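Gp26 (Listeria phage P40, PDB 4JZ5) probably hydrolyses glycosidic bonds of the Listeria cell-wall peptidoglycan, as the catalytic domain of a phage endolysin of glycosyl hydrolase family 25. Local coordinates at residues 28-33 with 59-65; 46-52 with 74-80; 111-115 with 219-223. All coordinates share one frame; numbering follows the deposited sequence.

Contact 1: residues 28-33 with 59-65; sequences ISKWQP and DERLEQH
Ile28 puts its CD1 methyl over one face of the His65 imidazole, 3.5 Å from the ring centroid and almost on its normal, a CH-pi contact. Arg61 CB packs toward the rim of the opposite face, so the ring is sandwiched. Two backbone carbonyls meet its edge: His65 NE2 donates a weak, bent bond to Gln32 O (3.0 Å, 131° at the hydrogen), while the carbon His65 CE1 lies 3.0 Å from Ser29 O.

Two stronger bonds tie the turn 29-32 and Pro33 to the segment 59-65. Asp59, its CG anti to the backbone N (chi1 -179°), presents the syn lone pair of OD2 to Lys30 N at 2.9 Å; its other oxygen, OD1, closes an Asx turn with Arg61 N. Gln64 NE2 reaches Pro33 O at 2.9 Å in a nearly straight bond (174°), approaching from above the carbonyl plane. The same amide accepts through OE1 from Arg61 NH1, in plane with the guanidinium, a bond that holds the two flat groups in orientation. Water 1 takes the Arg61 NE proton and donates to Lys30 O, adding a water-mediated bridge to the three direct bonds.

Van der Waals packing makes up the rest. Pro33 CB sits 3.4 Å above the guanidinium plane of Arg61, near its rim, and Arg61 CG touches Lys30 CA at 3.6 Å. Lys30 and Glu60 run alongside each other, though Glu60 OE2 is paired with Lys57.

The segment 28-33 leaves strand 25-28, which bonds to strand 46-53, and the segment 59-65 leads into helix 62-72. Arg50 of strand 46-53 forms a salt bridge with Asp59 OD2, and Leu62 faces Leu78 of strand 76-81 and helix 87-106.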
loop_
_atom_site.group_PDB
_atom_site.type_symbol
_atom_site.label_atom_id
_atom_site.label_comp_id
_atom_site.label_asym_id
_atom_site.label_seq_id
_atom_site.Cartn_x
_atom_site.Cartn_y
_atom_site.Cartn_z
ATOM N N ILE A 28 -4.099 -5.120 -3.428
ATOM C CA ILE A 28 -4.004 -6.150 -4.450
ATOM C C ILE A 28 -2.730 -5.963 -5.265
ATOM O O ILE A 28 -2.091 -4.902 -5.261
ATOM C CB ILE A 28 -5.250 -6.176 -5.371
ATOM C CG1 ILE A 28 -5.401 -4.850 -6.119
ATOM C CG2 ILE A 28 -6.489 -6.496 -4.567
ATOM C CD1 ILE A 28 -6.538 -4.841 -7.138
ATOM N N SER A 29 -2.387 -7.025 -5.983
ATOM C CA SER A 29 -1.177 -7.081 -6.772
ATOM C C SER A 29 -1.374 -8.106 -7.879
ATOM O O SER A 29 -2.491 -8.524 -8.173
ATOM C CB SER A 29 0.011 -7.497 -5.902
ATOM O OG SER A 29 -0.107 -8.860 -5.533
ATOM N N LYS A 30 -0.275 -8.544 -8.468
ATOM C CA LYS A 30 -0.343 -9.606 -9.467
ATOM C C LYS A 30 -0.919 -10.898 -8.896
ATOM O O LYS A 30 -1.350 -11.767 -9.659
ATOM C CB LYS A 30 1.042 -9.870 -10.070
ATOM C CG LYS A 30 2.023 -10.493 -9.123
ATOM C CD LYS A 30 2.044 -11.995 -9.276
ATOM C CE LYS A 30 3.460 -12.493 -9.452
ATOM N NZ LYS A 30 3.494 -13.927 -9.850
ATOM N N TRP A 31 -0.926 -11.042 -7.575
ATOM C CA TRP A 31 -1.479 -12.241 -6.952
ATOM C C TRP A 31 -3.005 -12.293 -7.006
ATOM O O TRP A 31 -3.605 -13.314 -6.666
ATOM C CB TRP A 31 -0.977 -12.341 -5.513
ATOM C CG TRP A 31 0.494 -12.564 -5.457
ATOM C CD1 TRP A 31 1.441 -11.694 -5.022
ATOM C CD2 TRP A 31 1.190 -13.739 -5.875
ATOM N NE1 TRP A 31 2.692 -12.254 -5.133
ATOM C CE2 TRP A 31 2.563 -13.511 -5.658
ATOM C CE3 TRP A 31 0.785 -14.964 -6.414
ATOM C CZ2 TRP A 31 3.535 -14.464 -5.959
ATOM C CZ3 TRP A 31 1.750 -15.909 -6.712
ATOM C CH2 TRP A 31 3.109 -15.654 -6.482
ATOM N N GLN A 32 -3.616 -11.201 -7.447
ATOM C CA GLN A 32 -5.040 -11.154 -7.743
ATOM C C GLN A 32 -5.191 -10.851 -9.231
ATOM O O GLN A 32 -5.502 -9.724 -9.610
ATOM C CB GLN A 32 -5.744 -10.098 -6.890
ATOM C CG GLN A 32 -5.853 -10.441 -5.407
ATOM C CD GLN A 32 -4.538 -10.337 -4.675
ATOM O OE1 GLN A 32 -3.763 -9.383 -4.878
ATOM N NE2 GLN A 32 -4.277 -11.293 -3.795
ATOM N N PRO A 33 -4.922 -11.845 -10.087
ATOM C CA PRO A 33 -4.883 -11.544 -11.521
ATOM C C PRO A 33 -6.232 -11.222 -12.132
ATOM O O PRO A 33 -6.258 -10.526 -13.149
ATOM C CB PRO A 33 -4.308 -12.829 -12.128
ATOM C CG PRO A 33 -4.660 -13.902 -11.121
ATOM C CD PRO A 33 -4.503 -13.227 -9.796
ATOM N N ASP A 59 4.807 -4.289 -11.170
ATOM C CA ASP A 59 3.858 -5.374 -10.967
ATOM C C ASP A 59 3.119 -5.652 -12.270
ATOM O O ASP A 59 2.676 -4.719 -12.954
ATOM C CB ASP A 59 2.895 -5.013 -9.848
ATOM C CG ASP A 59 1.892 -6.107 -9.571
ATOM O OD1 ASP A 59 0.884 -6.171 -10.310
ATOM O OD2 ASP A 59 2.111 -6.905 -8.629
ATOM N N GLU A 60 2.989 -6.928 -12.609
ATOM C CA GLU A 60 2.434 -7.335 -13.885
ATOM C C GLU A 60 0.980 -6.935 -14.078
ATOM O O GLU A 60 0.502 -6.936 -15.211
ATOM C CB GLU A 60 2.560 -8.852 -14.034
ATOM C CG GLU A 60 4.005 -9.375 -14.063
ATOM C CD GLU A 60 4.589 -9.743 -12.686
ATOM O OE1 GLU A 60 4.285 -9.098 -11.656
ATOM O OE2 GLU A 60 5.399 -10.702 -12.640
ATOM N N ARG A 61 0.268 -6.637 -12.998
ATOM C CA ARG A 61 -1.128 -6.238 -13.093
ATOM C C ARG A 61 -1.336 -4.761 -12.774
ATOM O O ARG A 61 -2.477 -4.333 -12.639
ATOM C CB ARG A 61 -2.016 -7.098 -12.175
ATOM C CG ARG A 61 -2.004 -8.599 -12.487
ATOM C CD ARG A 61 -2.708 -8.993 -13.769
ATOM N NE ARG A 61 -2.395 -10.390 -14.079
ATOM C CZ ARG A 61 -2.994 -11.121 -15.008
ATOM N NH1 ARG A 61 -3.974 -10.616 -15.733
ATOM N NH2 ARG A 61 -2.613 -12.376 -15.198
ATOM N N LEU A 62 -0.258 -3.991 -12.640
ATOM C CA LEU A 62 -0.386 -2.576 -12.302
ATOM C C LEU A 62 -1.356 -1.840 -13.229
ATOM O O LEU A 62 -2.294 -1.177 -12.770
ATOM C CB LEU A 62 0.980 -1.899 -12.364
ATOM C CG LEU A 62 0.979 -0.368 -12.322
ATOM C CD1 LEU A 62 0.426 0.137 -11.014
ATOM C CD2 LEU A 62 2.393 0.150 -12.516
ATOM N N GLU A 63 -1.149 -1.951 -14.530
ATOM C CA GLU A 63 -1.983 -1.199 -15.441
ATOM C C GLU A 63 -3.393 -1.755 -15.494
ATOM O O GLU A 63 -4.353 -0.993 -15.556
ATOM C CB GLU A 63 -1.332 -1.127 -16.809
ATOM C CG GLU A 63 -0.022 -0.338 -16.743
ATOM C CD GLU A 63 0.717 -0.273 -18.049
ATOM O OE1 GLU A 63 0.065 -0.378 -19.098
ATOM O OE2 GLU A 63 1.957 -0.120 -18.019
ATOM N N GLN A 64 -3.530 -3.079 -15.465
ATOM C CA GLN A 64 -4.857 -3.677 -15.451
ATOM C C GLN A 64 -5.667 -3.190 -14.263
ATOM O O GLN A 64 -6.828 -2.798 -14.401
ATOM C CB GLN A 64 -4.761 -5.198 -15.421
ATOM C CG GLN A 64 -6.095 -5.884 -15.374
ATOM C CD GLN A 64 -5.966 -7.342 -15.038
ATOM O OE1 GLN A 64 -5.247 -8.076 -15.720
ATOM N NE2 GLN A 64 -6.638 -7.779 -13.977
ATOM N N HIS A 65 -5.057 -3.218 -13.083
ATOM C CA HIS A 65 -5.751 -2.812 -11.882
ATOM C C HIS A 65 -6.052 -1.322 -11.899
ATOM O O HIS A 65 -7.147 -0.908 -11.528
ATOM C CB HIS A 65 -4.950 -3.180 -10.625
ATOM C CG HIS A 65 -4.957 -4.644 -10.351
ATOM N ND1 HIS A 65 -3.988 -5.337 -9.656
ATOM C CD2 HIS A 65 -5.890 -5.551 -10.708
ATOM C CE1 HIS A 65 -4.341 -6.613 -9.599
ATOM N NE2 HIS A 65 -5.485 -6.767 -10.235
HETATM O O HOH W 1 -0.718 -12.004 -12.355
#

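Contact 2: residues 46-52 with 74-80; sequences FVVIRSS and MPFGLYH
Ile49 and Leu78 run alongside each other on one face of the sheet and form the tightest apolar pair across these two parallel strands: Ile49 CG1 is 3.4 Å from Leu78 CD2, closer than usual van der Waals contact. The Ile49 branch carrying CG1 stands between its backbone N and carbonyl carbon (chi1 72°), which also takes CD1 to the Phe76 ring. The backbones here alternate bonds between Gly77, Ile49, Tyr79 and Ser51; Ile49 N to Gly77 O (2.9 Å, 169°) and Ser51 N to Tyr79 O (2.8 Å, 170°) are close to straight.

On the other face of the sheet two rings lie across the strands. Tyr79 covers the backbone of its neighbour, with Arg50 CA 3.8 Å from the ring centroid and Arg50 CB 3.5 Å from Tyr79 CZ, while Val48 CG1 meets the ring edge. The polar end of Arg50 is turned to Asp59. Phe46 spreads over the opposing chain where Gly77 has no side chain: its CZ comes within 3.3 Å of Gly77 N, and Phe76 CA sits over the ring face.

Packing is looser at the Met74-Pro75 edge and round the Val47 side chain. Val47 N is bonded to Pro75 O at a longer 3.2 Å. Val47 CB and Phe76 CB, the nearest side-chain atoms of that pair, are 4.4 Å apart, although Phe76 CA approaches Val47 O closely. Met74 crosses Val47 at about a right angle, and Pro75, partly exposed on the solvent side, rests its CB against Phe46 CD1.

Helix 62-72, which connects the two strands in the chain, packs Leu62 and Leu69 on Ile49, while Leu97 of helix 87-106 meets Leu78. The unit is a beta-alpha-beta crossover, the repeating element of the irregular beta/alpha barrel of family 25 glycosyl hydrolases.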
loop_
_atom_site.group_PDB
_atom_site.type_symbol
_atom_site.label_atom_id
_atom_site.label_comp_id
_atom_site.label_asym_id
_atom_site.label_seq_id
_atom_site.Cartn_x
_atom_site.Cartn_y
_atom_site.Cartn_z
ATOM N N PHE A 46 -11.608 1.847 -0.613
ATOM C CA PHE A 46 -10.340 2.244 -1.213
ATOM C C PHE A 46 -9.561 0.972 -1.529
ATOM O O PHE A 46 -9.721 -0.045 -0.859
ATOM C CB PHE A 46 -9.535 3.092 -0.216
ATOM C CG PHE A 46 -8.365 3.831 -0.815
ATOM C CD1 PHE A 46 -8.576 5.004 -1.517
ATOM C CD2 PHE A 46 -7.067 3.399 -0.652
ATOM C CE1 PHE A 46 -7.513 5.718 -2.071
ATOM C CE2 PHE A 46 -6.003 4.123 -1.199
ATOM C CZ PHE A 46 -6.231 5.285 -1.896
ATOM N N VAL A 47 -8.718 1.038 -2.547
ATOM C CA VAL A 47 -7.845 -0.069 -2.915
ATOM C C VAL A 47 -6.428 0.455 -3.090
ATOM O O VAL A 47 -6.225 1.491 -3.710
ATOM C CB VAL A 47 -8.317 -0.754 -4.216
ATOM C CG1 VAL A 47 -7.373 -1.882 -4.631
ATOM C CG2 VAL A 47 -9.733 -1.286 -4.054
ATOM N N VAL A 48 -5.445 -0.257 -2.548
ATOM C CA VAL A 48 -4.044 0.031 -2.814
ATOM C C VAL A 48 -3.495 -1.068 -3.721
ATOM O O VAL A 48 -3.669 -2.246 -3.436
ATOM C CB VAL A 48 -3.200 0.093 -1.528
ATOM C CG1 VAL A 48 -1.913 0.877 -1.806
ATOM C CG2 VAL A 48 -3.979 0.738 -0.387
ATOM N N ILE A 49 -2.845 -0.695 -4.820
ATOM C CA ILE A 49 -2.313 -1.671 -5.750
ATOM C C ILE A 49 -0.802 -1.633 -5.761
ATOM O O ILE A 49 -0.185 -0.580 -5.607
ATOM C CB ILE A 49 -2.874 -1.506 -7.182
ATOM C CG1 ILE A 49 -2.330 -0.270 -7.885
ATOM C CG2 ILE A 49 -4.390 -1.469 -7.142
ATOM C CD1 ILE A 49 -2.907 -0.050 -9.264
ATOM N N ARG A 50 -0.183 -2.789 -5.953
ATOM C CA ARG A 50 1.277 -2.871 -5.984
ATOM C C ARG A 50 1.823 -2.268 -7.268
ATOM O O ARG A 50 1.387 -2.634 -8.359
ATOM C CB ARG A 50 1.754 -4.315 -5.866
ATOM C CG ARG A 50 3.259 -4.413 -5.620
ATOM C CD ARG A 50 3.709 -5.807 -5.234
ATOM N NE ARG A 50 3.716 -6.699 -6.384
ATOM C CZ ARG A 50 4.163 -7.949 -6.355
ATOM N NH1 ARG A 50 4.641 -8.465 -5.230
ATOM N NH2 ARG A 50 4.132 -8.681 -7.456
ATOM N N SER A 51 2.798 -1.368 -7.137
ATOM C CA SER A 51 3.413 -0.722 -8.280
ATOM C C SER A 51 4.564 -1.507 -8.884
ATOM O O SER A 51 4.732 -1.540 -10.103
ATOM C CB SER A 51 3.938 0.652 -7.875
ATOM O OG SER A 51 4.915 0.580 -6.848
ATOM N N SER A 52 5.378 -2.112 -8.021
ATOM C CA SER A 52 6.710 -2.520 -8.408
ATOM C C SER A 52 7.360 -3.307 -7.278
ATOM O O SER A 52 7.007 -3.143 -6.111
ATOM C CB SER A 52 7.556 -1.285 -8.743
ATOM O OG SER A 52 7.280 -0.197 -7.876
ATOM N N MET A 74 -13.401 3.638 -8.458
ATOM C CA MET A 74 -12.901 3.261 -7.135
ATOM C C MET A 74 -11.648 4.059 -6.831
ATOM O O MET A 74 -10.673 3.953 -7.568
ATOM C CB MET A 74 -12.576 1.777 -7.094
ATOM C CG MET A 74 -11.927 1.333 -5.797
ATOM S SD MET A 74 -12.970 1.407 -4.333
ATOM C CE MET A 74 -14.086 0.034 -4.687
ATOM N N PRO A 75 -11.646 4.834 -5.740
ATOM C CA PRO A 75 -10.407 5.540 -5.396
ATOM C C PRO A 75 -9.305 4.545 -5.053
ATOM O O PRO A 75 -9.558 3.498 -4.462
ATOM C CB PRO A 75 -10.804 6.401 -4.195
ATOM C CG PRO A 75 -12.007 5.758 -3.633
ATOM C CD PRO A 75 -12.728 5.109 -4.779
ATOM N N PHE A 76 -8.079 4.866 -5.445
ATOM C CA PHE A 76 -6.993 3.947 -5.224
ATOM C C PHE A 76 -5.659 4.648 -5.067
ATOM O O PHE A 76 -5.476 5.808 -5.397
ATOM C CB PHE A 76 -6.944 2.887 -6.356
ATOM C CG PHE A 76 -6.329 3.373 -7.640
ATOM C CD1 PHE A 76 -7.085 4.066 -8.565
ATOM C CD2 PHE A 76 -4.989 3.126 -7.925
ATOM C CE1 PHE A 76 -6.527 4.518 -9.748
ATOM C CE2 PHE A 76 -4.426 3.565 -9.113
ATOM C CZ PHE A 76 -5.204 4.267 -10.025
ATOM N N GLY A 77 -4.724 3.888 -4.530
ATOM C CA GLY A 77 -3.350 4.298 -4.355
ATOM C C GLY A 77 -2.391 3.206 -4.781
ATOM O O GLY A 77 -2.808 2.135 -5.221
ATOM N N LEU A 78 -1.096 3.458 -4.617
ATOM C CA LEU A 78 -0.042 2.524 -5.028
ATOM C C LEU A 78 0.879 2.208 -3.871
ATOM O O LEU A 78 1.138 3.085 -3.039
ATOM C CB LEU A 78 0.859 3.118 -6.111
ATOM C CG LEU A 78 0.184 3.664 -7.361
ATOM C CD1 LEU A 78 1.244 4.189 -8.313
ATOM C CD2 LEU A 78 -0.714 2.673 -8.059
ATOM N N TYR A 79 1.420 0.992 -3.830
ATOM C CA TYR A 79 2.485 0.681 -2.893
ATOM C C TYR A 79 3.640 0.001 -3.612
ATOM O O TYR A 79 3.452 -0.868 -4.460
ATOM C CB TYR A 79 1.982 -0.169 -1.702
ATOM C CG TYR A 79 1.737 -1.642 -1.983
ATOM C CD1 TYR A 79 2.757 -2.577 -1.839
ATOM C CD2 TYR A 79 0.477 -2.110 -2.344
ATOM C CE1 TYR A 79 2.548 -3.926 -2.066
ATOM C CE2 TYR A 79 0.258 -3.469 -2.581
ATOM C CZ TYR A 79 1.300 -4.366 -2.429
ATOM O OH TYR A 79 1.120 -5.710 -2.662
ATOM N N HIS A 80 4.852 0.386 -3.221
ATOM C CA HIS A 80 6.089 -0.153 -3.758
ATOM C C HIS A 80 6.707 -1.138 -2.781
ATOM O O HIS A 80 6.881 -0.805 -1.609
ATOM C CB HIS A 80 7.086 0.988 -3.963
ATOM C CG HIS A 80 8.423 0.517 -4.422
ATOM N ND1 HIS A 80 9.542 0.403 -3.624
ATOM C CD2 HIS A 80 8.777 0.089 -5.648
ATOM C CE1 HIS A 80 10.541 -0.057 -4.369
ATOM N NE2 HIS A 80 10.093 -0.260 -5.593
#

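Contact 3: residues 111-115 with 219-223; sequences PTFLF and KLKGS
With OG1 placed between its own backbone N and carbonyl carbon (chi1 58°), Thr112 points its hydroxyl at the C-terminal end of helix 214-220; Leu220, its CG anti to the carbonyl carbon (chi1 -76°), sends a methyl back toward the phenylalanines. The helix ends in a Schellman motif: Gly222 takes a positive phi of 106° and its N bonds back to Lys219 O. Thr112 OG1 donates to Leu220 O at 2.7 Å, in the carbonyl plane and on a lone pair, giving this helix-end carbonyl a side-chain donor. CG2 of the same threonine touches Lys221 O at 3.6 Å.

Phe46 of strand 46-53 and Leu168 pack against Leu220, closing the terminal helix onto this end of the sheet. Phe113 slides its edge under the helix end. Lys219 O lies near the ring plane, 3.5 Å from Phe113 CE2, and the Lys219 chain runs past to an ammonium group bonded to Asp167 O. Leu220 CD2 stands over one face of Phe113, displaced toward the rim. Leu220 CD2 also meets the Phe115 edge in the plane of that ring, 3.8 Å from Phe115 CZ.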
loop_
_atom_site.group_PDB
_atom_site.type_symbol
_atom_site.label_atom_id
_atom_site.label_comp_id
_atom_site.label_asym_id
_atom_site.label_seq_id
_atom_site.Cartn_x
_atom_site.Cartn_y
_atom_site.Cartn_z
ATOM N N PRO A 111 -4.144 8.026 -8.994
ATOM C CA PRO A 111 -3.907 7.538 -7.629
ATOM C C PRO A 111 -3.879 8.690 -6.639
ATOM O O PRO A 111 -3.379 9.771 -6.983
ATOM C CB PRO A 111 -2.518 6.900 -7.725
ATOM C CG PRO A 111 -2.256 6.698 -9.211
ATOM C CD PRO A 111 -2.972 7.845 -9.864
ATOM N N THR A 112 -4.385 8.482 -5.433
ATOM C CA THR A 112 -4.467 9.567 -4.461
ATOM C C THR A 112 -3.548 9.403 -3.262
ATOM O O THR A 112 -3.534 10.251 -2.386
ATOM C CB THR A 112 -5.891 9.745 -3.942
ATOM O OG1 THR A 112 -6.335 8.527 -3.363
ATOM C CG2 THR A 112 -6.836 10.149 -5.082
ATOM N N PHE A 113 -2.777 8.323 -3.207
ATOM C CA PHE A 113 -1.899 8.072 -2.070
ATOM C C PHE A 113 -0.855 7.072 -2.524
ATOM O O PHE A 113 -1.150 6.202 -3.352
ATOM C CB PHE A 113 -2.696 7.519 -0.872
ATOM C CG PHE A 113 -2.312 8.118 0.453
ATOM C CD1 PHE A 113 -1.172 7.693 1.129
ATOM C CD2 PHE A 113 -3.090 9.104 1.024
ATOM C CE1 PHE A 113 -0.831 8.248 2.354
ATOM C CE2 PHE A 113 -2.756 9.649 2.245
ATOM C CZ PHE A 113 -1.627 9.228 2.910
ATOM N N LEU A 114 0.344 7.167 -1.963
ATOM C CA LEU A 114 1.430 6.263 -2.289
ATOM C C LEU A 114 2.015 5.701 -1.003
ATOM O O LEU A 114 1.889 6.305 0.055
ATOM C CB LEU A 114 2.521 7.003 -3.073
ATOM C CG LEU A 114 2.051 7.721 -4.342
ATOM C CD1 LEU A 114 3.155 8.606 -4.874
ATOM C CD2 LEU A 114 1.608 6.744 -5.423
ATOM N N PHE A 115 2.649 4.529 -1.097
ATOM C CA PHE A 115 3.211 3.870 0.078
ATOM C C PHE A 115 4.527 3.178 -0.212
ATOM O O PHE A 115 4.726 2.589 -1.273
ATOM C CB PHE A 115 2.255 2.791 0.592
ATOM C CG PHE A 115 0.997 3.326 1.181
ATOM C CD1 PHE A 115 0.958 3.686 2.514
ATOM C CD2 PHE A 115 -0.144 3.451 0.434
ATOM C CE1 PHE A 115 -0.200 4.172 3.088
ATOM C CE2 PHE A 115 -1.305 3.948 1.012
ATOM C CZ PHE A 115 -1.317 4.307 2.331
ATOM N N LYS A 219 -8.765 10.576 4.243
ATOM C CA LYS A 219 -7.377 10.947 3.981
ATOM C C LYS A 219 -6.801 10.146 2.812
ATOM O O LYS A 219 -6.131 10.696 1.927
ATOM C CB LYS A 219 -6.526 10.765 5.236
ATOM C CG LYS A 219 -5.099 11.209 5.067
ATOM C CD LYS A 219 -4.350 11.280 6.384
ATOM C CE LYS A 219 -2.927 11.746 6.165
ATOM N NZ LYS A 219 -2.176 11.870 7.439
ATOM N N LEU A 220 -7.058 8.849 2.800
ATOM C CA LEU A 220 -6.595 8.002 1.709
ATOM C C LEU A 220 -7.095 8.522 0.374
ATOM O O LEU A 220 -6.370 8.515 -0.627
ATOM C CB LEU A 220 -7.084 6.573 1.900
ATOM C CG LEU A 220 -6.333 5.759 2.948
ATOM C CD1 LEU A 220 -7.099 4.505 3.255
ATOM C CD2 LEU A 220 -4.932 5.399 2.482
ATOM N N LYS A 221 -8.344 8.966 0.364
ATOM C CA LYS A 221 -9.005 9.413 -0.852
ATOM C C LYS A 221 -8.545 10.795 -1.301
ATOM O O LYS A 221 -8.932 11.255 -2.361
ATOM C CB LYS A 221 -10.518 9.363 -0.654
ATOM C CG LYS A 221 -11.037 7.941 -0.639
ATOM C CD LYS A 221 -12.402 7.804 0.002
ATOM C CE LYS A 221 -13.488 8.432 -0.812
ATOM N NZ LYS A 221 -14.800 8.085 -0.198
ATOM N N GLY A 222 -7.673 11.430 -0.523
ATOM C CA GLY A 222 -7.030 12.658 -0.947
ATOM C C GLY A 222 -7.571 13.883 -0.248
ATOM O O GLY A 222 -7.291 15.008 -0.668
ATOM N N SER A 223 -8.343 13.684 0.816
ATOM C CA SER A 223 -8.895 14.802 1.580
ATOM C C SER A 223 -9.661 15.750 0.667
ATOM O O SER A 223 -10.194 15.338 -0.362
ATOM C CB SER A 223 -7.778 15.555 2.309
ATOM O OG SER A 223 -7.102 14.696 3.211
#

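In the fold
Contact 2 is the middle of the set, its centre about 10 Å from that of contact 1 and about 9 Å from that of contact 3; the centres of contacts 1 and 3 lie about 19 Å apart, without touching. Along the chain contacts 1 and 2 interleave: helix 62-72, entered in contact 1, connects the two strands of contact 2. Contact 3 follows both and brings the C-terminal helix 214-220 back to the early strands. Contacts 2 and 3 reach the same mixed sheet, and contact 1 leaves it at the end of strand 25-28. Probable backbone hydrogen bonds link them: Ile28 N with Val48 O, then Phe76 O with Thr112 N and His80 N with Phe115 O, within the barrel of this family 25 domain.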